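Side-chain contacts in vanadium-dependent bromoperoxidase (Corallina officinalis, PDB 1QHB), which uses a vanadate cofactor and hydrogen peroxide to oxidise bromide and so brominate organic substrates, working as a homododecamer: residues A[148-153]-A[408-413]; A[200-205]-A[209-214]; A[241-246]-A[517-522]; A[325-330]-A[546-551]; A[377-382]-A[498-503]. One frame throughout, in Å; residues are numbered along the deposited sequence.

Contact 1 of 5, residues A[148-153]-A[408-413]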
# COMPACT_ATOMS: atom_id res chain seq x y z
N PRO A 148 -0.55 14.99 45.58
CA PRO A 148 -0.52 14.69 47.01
C PRO A 148 -1.94 14.42 47.54
O PRO A 148 -2.85 15.07 47.06
CB PRO A 148 -0.03 16.00 47.65
CG PRO A 148 0.74 16.67 46.58
CD PRO A 148 0.02 16.35 45.28
N VAL A 149 -2.13 13.49 48.46
CA VAL A 149 -3.44 13.20 49.02
C VAL A 149 -3.67 14.05 50.27
O VAL A 149 -2.71 14.53 50.92
CB VAL A 149 -3.72 11.72 49.33
CG1 VAL A 149 -3.72 10.91 48.02
CG2 VAL A 149 -2.70 11.12 50.27
N LEU A 150 -4.94 14.21 50.64
CA LEU A 150 -5.36 15.07 51.72
C LEU A 150 -4.77 14.72 53.06
O LEU A 150 -4.56 15.62 53.89
CB LEU A 150 -6.88 15.08 51.89
CG LEU A 150 -7.78 15.92 51.00
CD1 LEU A 150 -9.23 15.72 51.43
CD2 LEU A 150 -7.41 17.39 51.06
N THR A 151 -4.44 13.47 53.28
CA THR A 151 -3.89 13.00 54.54
C THR A 151 -2.40 12.89 54.49
O THR A 151 -1.82 12.21 55.37
CB THR A 151 -4.51 11.61 54.83
OG1 THR A 151 -4.27 10.82 53.63
CG2 THR A 151 -6.05 11.70 54.98
N SER A 152 -1.72 13.47 53.49
CA SER A 152 -0.26 13.27 53.44
C SER A 152 0.49 14.40 54.09
O SER A 152 0.09 15.58 54.11
CB SER A 152 0.20 13.15 51.98
OG SER A 152 -0.05 14.36 51.27
N PRO A 153 1.72 14.10 54.50
CA PRO A 153 2.64 15.11 55.05
C PRO A 153 2.82 16.21 54.03
O PRO A 153 2.81 17.42 54.33
CB PRO A 153 3.94 14.34 55.25
CG PRO A 153 3.49 12.93 55.46
CD PRO A 153 2.32 12.74 54.50
N GLU A 408 -8.61 26.74 48.29
CA GLU A 408 -9.72 27.29 49.03
C GLU A 408 -10.69 26.23 49.51
O GLU A 408 -11.17 26.33 50.67
CB GLU A 408 -10.48 28.32 48.19
CG GLU A 408 -11.27 27.70 47.04
CD GLU A 408 -11.48 28.73 45.96
OE1 GLU A 408 -10.53 29.52 45.63
OE2 GLU A 408 -12.59 28.76 45.42
N ALA A 409 -10.93 25.18 48.74
CA ALA A 409 -11.84 24.10 49.16
C ALA A 409 -11.23 23.34 50.32
O ALA A 409 -11.90 22.91 51.26
CB ALA A 409 -12.04 23.16 47.98
N THR A 410 -9.91 23.15 50.28
CA THR A 410 -9.21 22.48 51.37
C THR A 410 -9.33 23.29 52.66
O THR A 410 -9.46 22.70 53.74
CB THR A 410 -7.73 22.24 51.05
OG1 THR A 410 -7.65 21.46 49.85
CG2 THR A 410 -7.10 21.36 52.16
N GLY A 411 -9.25 24.63 52.53
CA GLY A 411 -9.37 25.49 53.72
C GLY A 411 -10.82 25.36 54.23
O GLY A 411 -11.08 25.30 55.42
N GLY A 412 -11.80 25.22 53.33
CA GLY A 412 -13.20 25.00 53.69
C GLY A 412 -13.32 23.73 54.55
O GLY A 412 -14.11 23.67 55.51
N LEU A 413 -12.61 22.65 54.19
CA LEU A 413 -12.70 21.39 54.91
C LEU A 413 -12.12 21.54 56.30
O LEU A 413 -12.60 20.97 57.28
CB LEU A 413 -11.93 20.26 54.19
CG LEU A 413 -12.46 19.81 52.81
CD1 LEU A 413 -11.54 18.75 52.23
CD2 LEU A 413 -13.90 19.33 52.92
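L150 reaches out of a loop and lays its two methyls on T410 and L413 of helix 407-422. The loop is a type I beta turn running from V149 to S152, just ahead of helix 153-167, so a beta turn packs on a helix that lies some 250 residues further along the chain. L150 CG stands anti to the carbonyl carbon (chi1 -80°), which carries the isobutyl fork out of the turn toward the helix. There CD1 meets CD1 of L413 at 3.9 Å, the two leucine side chains crossing at about a right angle. The other branch, CD2, lies 4.1 Å from T410 CG2, and here the two side chains run past each other in opposite directions. T410 and L413 are three residues apart, hence on the same side of the helix, and a forked leucine suits the task of touching both.

Threonine fits its position because its two branches do different work. The methyl joins the apolar patch, while OG1, on the other branch, is hydrogen-bonded to Y552, so a buried hydroxyl is satisfied. M159 of helix 153-167 also packs on T410. The helix lies close to the active site: the side chain of T410 is about 7 Å from that of R406, a residue of the vanadate-binding site.

The turn is secured from within. S152 occupies the N-cap position of helix 153-167, where its OG receives the N-H of L155. The same hydroxyl donates to V149 O at 2.7 Å, in the carbonyl plane and on a lone pair, while S152 N reaches that oxygen at 3.0 Å.

Contact 2 of 5, residues A[200-205]-A[209-214]; sequences TPAKLG and AEIRRR
The carbonyl oxygen T200 O lies 2.8 Å from R214 NH2 and 3.2 Å from R214 NE, oblique to the guanidinium plane. The clearer bonds of this group go to the preceding helical turn, where NE donates to the carbonyl of W197 and NH2 to that of E196. Arginine suits the place because one flat cation can serve several carbonyl oxygens where helix 196-199 ends. CG leaves anti to the backbone N (chi1 -172°), and the chain then runs extended to NE. P201 O sits over the centre of one guanidinium face, 3.8 Å from CZ, with A202 N over the same face nearer the rim. A lysine in its place has neither the second N-H group nor the flat face, and would probably leave the carbonyl of W197 or E196 without its donor.

Beside the arginine the contact is apolar. A202 CB touches I211 CG1 at 3.6 Å, and alanine's single methyl permits the close approach of the two backbones here, whose CA atoms are 5.9 Å apart. L204 of a second subunit packs on A202, and G205 of that subunit on I211, so the pair also faces a subunit boundary. The loop thus links helix 196-199 to helix 208-213 and folds back against the latter, whose R213 makes salt bridges to E154 of helix 153-167 and E558 of helix 553-574.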
# COMPACT_ATOMS: atom_id res chain seq x y z
N THR A 200 12.34 16.17 57.50
CA THR A 200 12.73 14.77 57.30
C THR A 200 12.90 14.50 55.81
O THR A 200 12.07 14.95 55.03
CB THR A 200 11.56 13.88 57.78
OG1 THR A 200 11.35 14.22 59.15
CG2 THR A 200 11.80 12.39 57.71
N PRO A 201 13.93 13.79 55.40
CA PRO A 201 14.18 13.52 54.01
C PRO A 201 13.28 12.42 53.47
O PRO A 201 12.55 11.74 54.18
CB PRO A 201 15.62 13.03 53.95
CG PRO A 201 15.95 12.58 55.34
CD PRO A 201 15.01 13.25 56.29
N ALA A 202 13.23 12.32 52.15
CA ALA A 202 12.41 11.29 51.52
C ALA A 202 12.99 9.94 51.99
O ALA A 202 14.15 9.91 52.40
CB ALA A 202 12.54 11.38 49.99
N LYS A 203 12.24 8.86 51.84
CA LYS A 203 12.79 7.54 52.19
C LYS A 203 12.95 6.65 50.95
O LYS A 203 12.19 6.82 50.00
CB LYS A 203 11.87 6.81 53.18
CG LYS A 203 11.81 7.37 54.58
CD LYS A 203 11.52 6.26 55.59
CE LYS A 203 11.55 6.85 57.00
NZ LYS A 203 11.12 5.86 58.03
N LEU A 204 13.92 5.76 50.89
CA LEU A 204 14.12 4.86 49.76
C LEU A 204 12.77 4.19 49.50
O LEU A 204 12.15 3.77 50.47
CB LEU A 204 15.12 3.78 50.07
CG LEU A 204 15.69 2.92 48.95
CD1 LEU A 204 16.45 3.75 47.92
CD2 LEU A 204 16.65 1.93 49.61
N GLY A 205 12.27 4.08 48.28
CA GLY A 205 10.95 3.43 48.19
C GLY A 205 9.91 4.48 47.85
O GLY A 205 8.87 4.11 47.32
N ALA A 209 8.88 10.97 41.67
CA ALA A 209 8.38 12.34 41.49
C ALA A 209 8.35 13.12 42.81
O ALA A 209 8.61 14.30 42.83
CB ALA A 209 7.00 12.30 40.89
N GLU A 210 8.01 12.42 43.91
CA GLU A 210 8.00 12.99 45.23
C GLU A 210 9.39 13.36 45.71
O GLU A 210 9.54 14.39 46.34
CB GLU A 210 7.51 11.96 46.26
CG GLU A 210 6.05 12.11 46.60
CD GLU A 210 5.60 11.29 47.80
OE1 GLU A 210 6.37 10.99 48.73
OE2 GLU A 210 4.40 10.98 47.75
N ILE A 211 10.35 12.48 45.43
CA ILE A 211 11.73 12.73 45.85
C ILE A 211 12.18 13.97 45.14
O ILE A 211 12.79 14.85 45.73
CB ILE A 211 12.65 11.52 45.58
CG1 ILE A 211 12.27 10.36 46.51
CG2 ILE A 211 14.13 11.88 45.72
CD1 ILE A 211 12.74 9.01 46.00
N ARG A 212 11.88 14.11 43.84
CA ARG A 212 12.35 15.29 43.12
C ARG A 212 11.72 16.58 43.62
O ARG A 212 12.38 17.63 43.59
CB ARG A 212 12.10 15.06 41.62
CG ARG A 212 12.83 16.11 40.79
CD ARG A 212 12.55 16.01 39.30
NE ARG A 212 13.09 17.20 38.64
CZ ARG A 212 13.14 17.45 37.33
NH1 ARG A 212 12.70 16.59 36.42
NH2 ARG A 212 13.66 18.62 36.93
N ARG A 213 10.48 16.62 44.09
CA ARG A 213 9.95 17.92 44.53
C ARG A 213 9.97 18.11 46.05
O ARG A 213 9.45 19.13 46.51
CB ARG A 213 8.51 18.11 44.00
CG ARG A 213 7.51 17.13 44.55
CD ARG A 213 6.11 17.35 43.92
NE ARG A 213 5.22 16.44 44.65
CZ ARG A 213 4.73 15.33 44.11
NH1 ARG A 213 4.98 15.02 42.84
NH2 ARG A 213 3.96 14.53 44.84
N ARG A 214 10.56 17.18 46.80
CA ARG A 214 10.56 17.34 48.26
C ARG A 214 11.52 18.43 48.70
O ARG A 214 12.61 18.49 48.15
CB ARG A 214 10.90 16.03 48.97
CG ARG A 214 10.69 16.21 50.49
CD ARG A 214 10.34 14.85 51.06
NE ARG A 214 10.19 14.92 52.50
CZ ARG A 214 9.60 13.95 53.18
NH1 ARG A 214 9.15 12.90 52.51
NH2 ARG A 214 9.51 14.08 54.49

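Contact 3 of 5, residues A[241-246]-A[517-522]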
# COMPACT_ATOMS: atom_id res chain seq x y z
N ILE A 241 11.04 41.12 35.66
CA ILE A 241 9.73 41.62 36.05
C ILE A 241 9.81 42.96 36.76
O ILE A 241 8.75 43.52 37.10
CB ILE A 241 8.97 40.55 36.86
CG1 ILE A 241 7.43 40.65 36.67
CG2 ILE A 241 9.36 40.42 38.30
CD1 ILE A 241 6.70 39.54 37.31
N ILE A 242 10.99 43.57 36.90
CA ILE A 242 11.14 44.87 37.50
C ILE A 242 11.99 45.82 36.69
O ILE A 242 11.75 47.03 36.80
CB ILE A 242 11.79 44.88 38.90
CG1 ILE A 242 13.12 44.11 38.92
CG2 ILE A 242 10.81 44.38 39.95
CD1 ILE A 242 13.82 44.19 40.27
N VAL A 243 12.99 45.44 35.90
CA VAL A 243 13.77 46.45 35.22
C VAL A 243 13.18 46.75 33.84
O VAL A 243 12.46 45.93 33.24
CB VAL A 243 15.23 46.05 34.98
CG1 VAL A 243 15.86 45.57 36.27
CG2 VAL A 243 15.31 44.93 33.93
N GLY A 244 13.67 47.87 33.33
CA GLY A 244 13.43 48.26 31.95
C GLY A 244 14.62 47.77 31.09
O GLY A 244 15.49 47.01 31.51
N SER A 245 14.58 48.27 29.85
CA SER A 245 15.57 47.92 28.86
C SER A 245 16.22 49.20 28.41
O SER A 245 15.78 50.31 28.65
CB SER A 245 14.86 47.33 27.63
OG SER A 245 14.22 48.34 26.88
N LYS A 246 17.21 48.97 27.56
CA LYS A 246 17.94 49.99 26.80
C LYS A 246 16.91 50.72 25.92
O LYS A 246 15.95 50.06 25.48
CB LYS A 246 18.94 49.28 25.88
CG LYS A 246 20.27 49.96 25.65
CD LYS A 246 20.85 49.58 24.29
CE LYS A 246 22.35 49.79 24.27
NZ LYS A 246 22.96 49.54 22.94
N ASP A 517 9.41 54.22 45.59
CA ASP A 517 9.03 53.37 44.47
C ASP A 517 10.09 53.44 43.40
O ASP A 517 9.90 54.09 42.36
CB ASP A 517 7.67 53.82 43.95
CG ASP A 517 7.22 52.96 42.76
OD1 ASP A 517 7.64 51.77 42.78
OD2 ASP A 517 6.54 53.43 41.85
N LYS A 518 11.27 52.88 43.60
CA LYS A 518 12.33 52.97 42.60
C LYS A 518 13.24 51.75 42.67
O LYS A 518 13.17 50.98 43.63
CB LYS A 518 13.15 54.23 42.82
CG LYS A 518 14.06 54.19 44.02
CD LYS A 518 14.88 55.48 44.10
CE LYS A 518 15.72 55.53 45.36
NZ LYS A 518 16.40 56.83 45.55
N LEU A 519 14.07 51.58 41.65
CA LEU A 519 15.02 50.49 41.61
C LEU A 519 16.34 50.90 42.23
O LEU A 519 16.78 52.00 41.93
CB LEU A 519 15.31 50.15 40.12
CG LEU A 519 14.19 49.43 39.38
CD1 LEU A 519 14.55 49.16 37.93
CD2 LEU A 519 13.84 48.11 40.07
N VAL A 520 17.00 50.07 43.03
CA VAL A 520 18.30 50.39 43.57
C VAL A 520 19.24 49.21 43.32
O VAL A 520 18.78 48.08 43.19
CB VAL A 520 18.38 50.67 45.08
CG1 VAL A 520 17.71 52.00 45.39
CG2 VAL A 520 17.79 49.52 45.89
N LYS A 521 20.52 49.52 43.28
CA LYS A 521 21.51 48.46 43.08
C LYS A 521 21.38 47.51 44.25
O LYS A 521 21.21 47.92 45.40
CB LYS A 521 22.88 49.08 42.86
CG LYS A 521 24.03 48.09 42.77
CD LYS A 521 25.37 48.79 42.85
CE LYS A 521 26.51 47.82 42.57
NZ LYS A 521 27.82 48.52 42.54
N SER A 522 21.34 46.22 43.97
CA SER A 522 21.19 45.21 45.00
C SER A 522 22.46 45.01 45.82
O SER A 522 23.56 45.24 45.31
CB SER A 522 20.85 43.89 44.27
OG SER A 522 20.97 42.79 45.14
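L519 points its fork at the loop 241-246, its side chain lying aslant to that of I242 and at about a right angle to that of V243. The two methyls share the work. CD2 faces I242, 3.9 Å from its CD1 and 4.0 Å from its CB, whereas CD1 settles on the backbone, 3.7 Å from I242 O and 3.9 Å from V243 CA. V243 CG1 is a looser neighbour, 4.2 Å from L519 CD1.

I242 meets the leucine because CG1 takes the position between the backbone N and the carbonyl carbon (chi1 52°), after which the chain extends to CD1. The branched side chains of I242 and V243 also touch strand 510-512, on V512 and F510. That strand is the antiparallel partner of strand 519-521 in a two-stranded sheet, so the loop packs against both strands of this hairpin. An alanine at L519 would probably open a gap beside I242 and V243, leaving both with less to pack against.

Polar links lie around the contact: the D517 carboxylate pairs with R281, and the backbone oxygen of V243 accepts from Q280. Between the two segments, though, the chemistry is purely van der Waals, which rewards close fit and imposes no bond direction.

Contact 4 of 5, residues A[325-330]-A[546-551]; sequences DLATWV and NMAGVH. With PO4 (phosphate ion), chain G.
In L326 the CG lies opposite the backbone N (chi1 -173°), while M547 places CG anti to the carbonyl carbon (chi1 -75°) and continues extended; together these bring L326 CD2 to 3.9 Å from M547 SD, the two side chains crossing at a slant. A long, unbranched thioether suits this reach between helix 323-332 and helix 530-548. Beside it the backbones come much closer: A327 CB meets A548 CB at 3.9 Å, with the CA atoms of the pair only 4.9 Å apart, a spacing that small alanine side chains allow.

Immediately after A548, helix 530-548 stops in a Schellman motif. G549 adopts a positive phi of 98°, where a side chain would collide with the preceding carbonyl oxygen, and its N bonds to N546 O at 2.7 Å. The chain then leads to H551, whose ring points an edge at the bound phosphate. NE2 donates to phosphate O4 at 3.1 Å, and weakly, with a more bent geometry, to O1. The other ring nitrogen, ND1, is hydrogen-bonded to D555, a second-shell residue that helps hold the ring's rotation.

The phosphate, also bonded to K398, R406, S483, G484, H485 and R545, fills the vanadate pocket of the vanadium haloperoxidase fold, in which H551 probably coordinates the vanadium.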
# COMPACT_ATOMS: atom_id res chain seq x y z
N ASP A 325 1.25 42.39 45.60
CA ASP A 325 1.41 42.88 44.24
C ASP A 325 1.76 41.75 43.26
O ASP A 325 1.44 41.90 42.07
CB ASP A 325 2.48 43.95 44.17
CG ASP A 325 2.18 45.22 44.98
OD1 ASP A 325 1.02 45.49 45.29
OD2 ASP A 325 3.15 45.95 45.30
N LEU A 326 2.53 40.74 43.64
CA LEU A 326 2.84 39.64 42.73
C LEU A 326 1.55 38.88 42.51
O LEU A 326 1.23 38.56 41.37
CB LEU A 326 3.98 38.75 43.27
CG LEU A 326 4.48 37.69 42.30
CD1 LEU A 326 4.89 38.30 40.96
CD2 LEU A 326 5.59 36.83 42.90
N ALA A 327 0.70 38.67 43.52
CA ALA A 327 -0.63 38.07 43.31
C ALA A 327 -1.43 38.91 42.34
O ALA A 327 -2.05 38.42 41.35
CB ALA A 327 -1.36 37.98 44.65
N THR A 328 -1.47 40.22 42.49
CA THR A 328 -2.22 41.06 41.55
C THR A 328 -1.68 40.91 40.13
O THR A 328 -2.41 40.97 39.12
CB THR A 328 -2.15 42.57 41.91
OG1 THR A 328 -2.67 42.69 43.25
CG2 THR A 328 -2.94 43.48 40.98
N TRP A 329 -0.36 40.86 39.97
CA TRP A 329 0.26 40.70 38.66
C TRP A 329 -0.29 39.44 37.95
O TRP A 329 -0.68 39.51 36.76
CB TRP A 329 1.78 40.59 38.86
CG TRP A 329 2.58 40.99 37.65
CD1 TRP A 329 3.20 42.18 37.43
CD2 TRP A 329 2.82 40.21 36.47
NE1 TRP A 329 3.81 42.20 36.19
CE2 TRP A 329 3.59 40.99 35.59
CE3 TRP A 329 2.41 38.93 36.07
CZ2 TRP A 329 4.02 40.56 34.34
CZ3 TRP A 329 2.82 38.47 34.83
CH2 TRP A 329 3.63 39.27 33.97
N VAL A 330 -0.38 38.32 38.66
CA VAL A 330 -0.83 37.07 38.05
C VAL A 330 -2.35 36.88 38.08
O VAL A 330 -2.88 35.84 37.66
CB VAL A 330 -0.12 35.83 38.68
CG1 VAL A 330 1.40 35.88 38.61
CG2 VAL A 330 -0.57 35.67 40.12
N ASN A 546 0.10 30.79 44.00
CA ASN A 546 0.10 30.23 45.33
C ASN A 546 -0.09 31.34 46.36
O ASN A 546 -0.97 31.22 47.21
CB ASN A 546 1.44 29.54 45.61
CG ASN A 546 1.66 28.28 44.79
OD1 ASN A 546 0.94 28.02 43.86
ND2 ASN A 546 2.67 27.46 45.11
N MET A 547 0.59 32.47 46.14
CA MET A 547 0.46 33.64 47.03
C MET A 547 -0.93 34.23 46.98
O MET A 547 -1.43 34.83 47.93
CB MET A 547 1.50 34.66 46.56
CG MET A 547 2.93 34.24 46.99
SD MET A 547 4.12 35.37 46.24
CE MET A 547 5.58 34.85 47.18
N ALA A 548 -1.64 34.03 45.84
CA ALA A 548 -3.02 34.50 45.72
C ALA A 548 -3.92 33.47 46.38
O ALA A 548 -5.05 33.80 46.67
CB ALA A 548 -3.46 34.73 44.29
N GLY A 549 -3.40 32.27 46.65
CA GLY A 549 -4.22 31.24 47.36
C GLY A 549 -4.85 30.24 46.39
O GLY A 549 -5.71 29.46 46.82
N VAL A 550 -4.49 30.25 45.10
CA VAL A 550 -5.18 29.43 44.13
C VAL A 550 -4.47 28.20 43.63
O VAL A 550 -5.05 27.46 42.79
CB VAL A 550 -5.69 30.27 42.92
CG1 VAL A 550 -6.57 31.41 43.42
CG2 VAL A 550 -4.53 30.83 42.09
N HIS A 551 -3.28 27.91 44.11
CA HIS A 551 -2.56 26.70 43.76
C HIS A 551 -1.70 26.22 44.94
O HIS A 551 -1.34 27.03 45.81
CB HIS A 551 -1.57 26.96 42.59
CG HIS A 551 -2.29 26.72 41.28
ND1 HIS A 551 -2.88 25.52 40.97
CD2 HIS A 551 -2.62 27.57 40.30
CE1 HIS A 551 -3.47 25.65 39.80
NE2 HIS A 551 -3.36 26.88 39.37
P PO4 G . -4.40 28.68 36.78
O1 PO4 G . -5.14 28.86 38.06
O2 PO4 G . -3.00 29.16 36.88
O3 PO4 G . -5.11 29.39 35.71
O4 PO4 G . -4.39 27.19 36.51

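Contact 5 of 5, residues A[377-382]-A[498-503]; sequences AHVLSL and AFFDAN
F499 presents the edge of its ring to the face of H378 in a T-shaped pair, with centroids 5.2 Å apart and planes at 81°. F499 CZ comes 3.7 Å from H378 ND1, and CE2 lies over the same imidazole face, offset toward the rim. H378 CG stands anti to the backbone N (chi1 -168°), which swings the ring toward F499, and a hydrogen bond between ND1 and the backbone N of F374 helps fix its rotation. Histidine thus offers both a flat face and a polar nitrogen for a buried site.

A CH-pi contact uses the face of F499: V379 CB stands over its centre, 3.6 Å from the centroid and 11° off the normal. F499 therefore engages two consecutive residues of helix 376-402, by its edge and by its face. The setting is the packing of that long helix against the C-terminal end of helix 484-499, part of the helical core of the haloperoxidase fold.

Apolar packing completes the contact. V379 CG2, anti to the backbone N, lies 3.7 Å from F499 CB and 4.3 Å from F500 CE2. F500, the first residue beyond the helix, also packs on L346 and L347 of helix 337-349, and its ring meets that of F353.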
# COMPACT_ATOMS: atom_id res chain seq x y z
N ALA A 377 12.07 38.00 15.00
CA ALA A 377 10.69 37.61 14.62
C ALA A 377 10.43 36.15 14.93
O ALA A 377 9.34 35.75 15.37
CB ALA A 377 10.41 37.79 13.15
N HIS A 378 11.48 35.33 14.76
CA HIS A 378 11.33 33.90 14.98
C HIS A 378 11.01 33.62 16.44
O HIS A 378 10.00 32.97 16.73
CB HIS A 378 12.59 33.20 14.53
CG HIS A 378 12.49 31.73 14.44
ND1 HIS A 378 13.55 30.95 13.97
CD2 HIS A 378 11.47 30.87 14.73
CE1 HIS A 378 13.15 29.68 13.99
NE2 HIS A 378 11.92 29.60 14.44
N VAL A 379 11.88 34.08 17.36
CA VAL A 379 11.63 33.88 18.78
C VAL A 379 10.36 34.56 19.30
O VAL A 379 9.68 34.11 20.24
CB VAL A 379 12.87 34.26 19.61
CG1 VAL A 379 13.19 35.75 19.67
CG2 VAL A 379 12.67 33.70 21.03
N LEU A 380 10.01 35.70 18.73
CA LEU A 380 8.81 36.42 19.18
C LEU A 380 7.57 35.63 18.80
O LEU A 380 6.67 35.64 19.66
CB LEU A 380 8.73 37.83 18.59
CG LEU A 380 9.68 38.86 19.24
CD1 LEU A 380 9.76 40.08 18.33
CD2 LEU A 380 9.16 39.23 20.62
N SER A 381 7.51 34.91 17.67
CA SER A 381 6.32 34.10 17.42
C SER A 381 6.33 32.78 18.17
O SER A 381 5.32 32.26 18.64
CB SER A 381 6.15 33.82 15.93
OG SER A 381 5.50 34.88 15.26
N LEU A 382 7.52 32.19 18.24
CA LEU A 382 7.69 30.88 18.87
C LEU A 382 7.39 30.92 20.35
O LEU A 382 6.74 29.99 20.85
CB LEU A 382 9.08 30.33 18.56
CG LEU A 382 9.41 28.85 18.74
CD1 LEU A 382 8.32 27.97 18.17
CD2 LEU A 382 10.75 28.48 18.09
N ALA A 498 16.49 28.21 24.87
CA ALA A 498 17.01 27.60 23.68
C ALA A 498 17.45 28.69 22.69
O ALA A 498 18.45 28.50 21.99
CB ALA A 498 15.94 26.77 22.94
N PHE A 499 16.65 29.74 22.57
CA PHE A 499 16.93 30.69 21.51
C PHE A 499 18.02 31.70 21.83
O PHE A 499 18.66 32.22 20.90
CB PHE A 499 15.61 31.44 21.24
CG PHE A 499 15.44 31.71 19.78
CD1 PHE A 499 16.12 32.74 19.17
CD2 PHE A 499 14.63 30.90 19.04
CE1 PHE A 499 15.95 32.97 17.81
CE2 PHE A 499 14.49 31.09 17.68
CZ PHE A 499 15.14 32.13 17.08
N PHE A 500 18.16 32.04 23.09
CA PHE A 500 19.13 33.06 23.51
C PHE A 500 20.37 32.37 24.08
O PHE A 500 20.32 31.15 24.29
CB PHE A 500 18.63 34.05 24.58
CG PHE A 500 17.77 35.13 24.01
CD1 PHE A 500 18.28 36.32 23.52
CD2 PHE A 500 16.38 34.94 23.96
CE1 PHE A 500 17.45 37.28 22.97
CE2 PHE A 500 15.57 35.89 23.39
CZ PHE A 500 16.09 37.08 22.91
N ASP A 501 21.48 33.08 24.24
CA ASP A 501 22.69 32.47 24.82
C ASP A 501 22.39 32.43 26.30
O ASP A 501 22.62 33.48 27.00
CB ASP A 501 23.91 33.35 24.52
CG ASP A 501 25.23 32.77 24.93
OD1 ASP A 501 25.29 31.70 25.56
OD2 ASP A 501 26.30 33.34 24.63
N ALA A 502 21.76 31.40 26.82
CA ALA A 502 21.26 31.37 28.18
C ALA A 502 22.25 31.54 29.30
O ALA A 502 21.85 31.94 30.42
CB ALA A 502 20.50 30.05 28.35
N ASN A 503 23.51 31.17 29.10
CA ASN A 503 24.52 31.31 30.15
C ASN A 503 25.23 32.65 30.13
O ASN A 503 26.18 32.85 30.89
CB ASN A 503 25.57 30.18 30.05
CG ASN A 503 24.88 28.88 30.37
OD1 ASN A 503 24.19 28.66 31.34
ND2 ASN A 503 24.95 27.86 29.58

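Overall arrangement
Contact 2 is nested along the chain within the loop closed by contact 1, their centres 20 Å apart, and the two touch where P148 CG packs on R213 NH2. Contact 4 lies nearest the middle of the chain, its centre 19 Å from that of contact 1 and 21 Å from that of contact 3, which it touches through I241 against L326 and W329. Contact 5 is nested inside the loops closed by contacts 3 and 4, its centre about 40 Å from that of contact 1, on the opposite side of the chain's centre. Consecutive helices 376-402 and 407-422 serve contacts 5 and 1. Contacts 2, 4 and 5 lie next to subunit interfaces of the dodecamer.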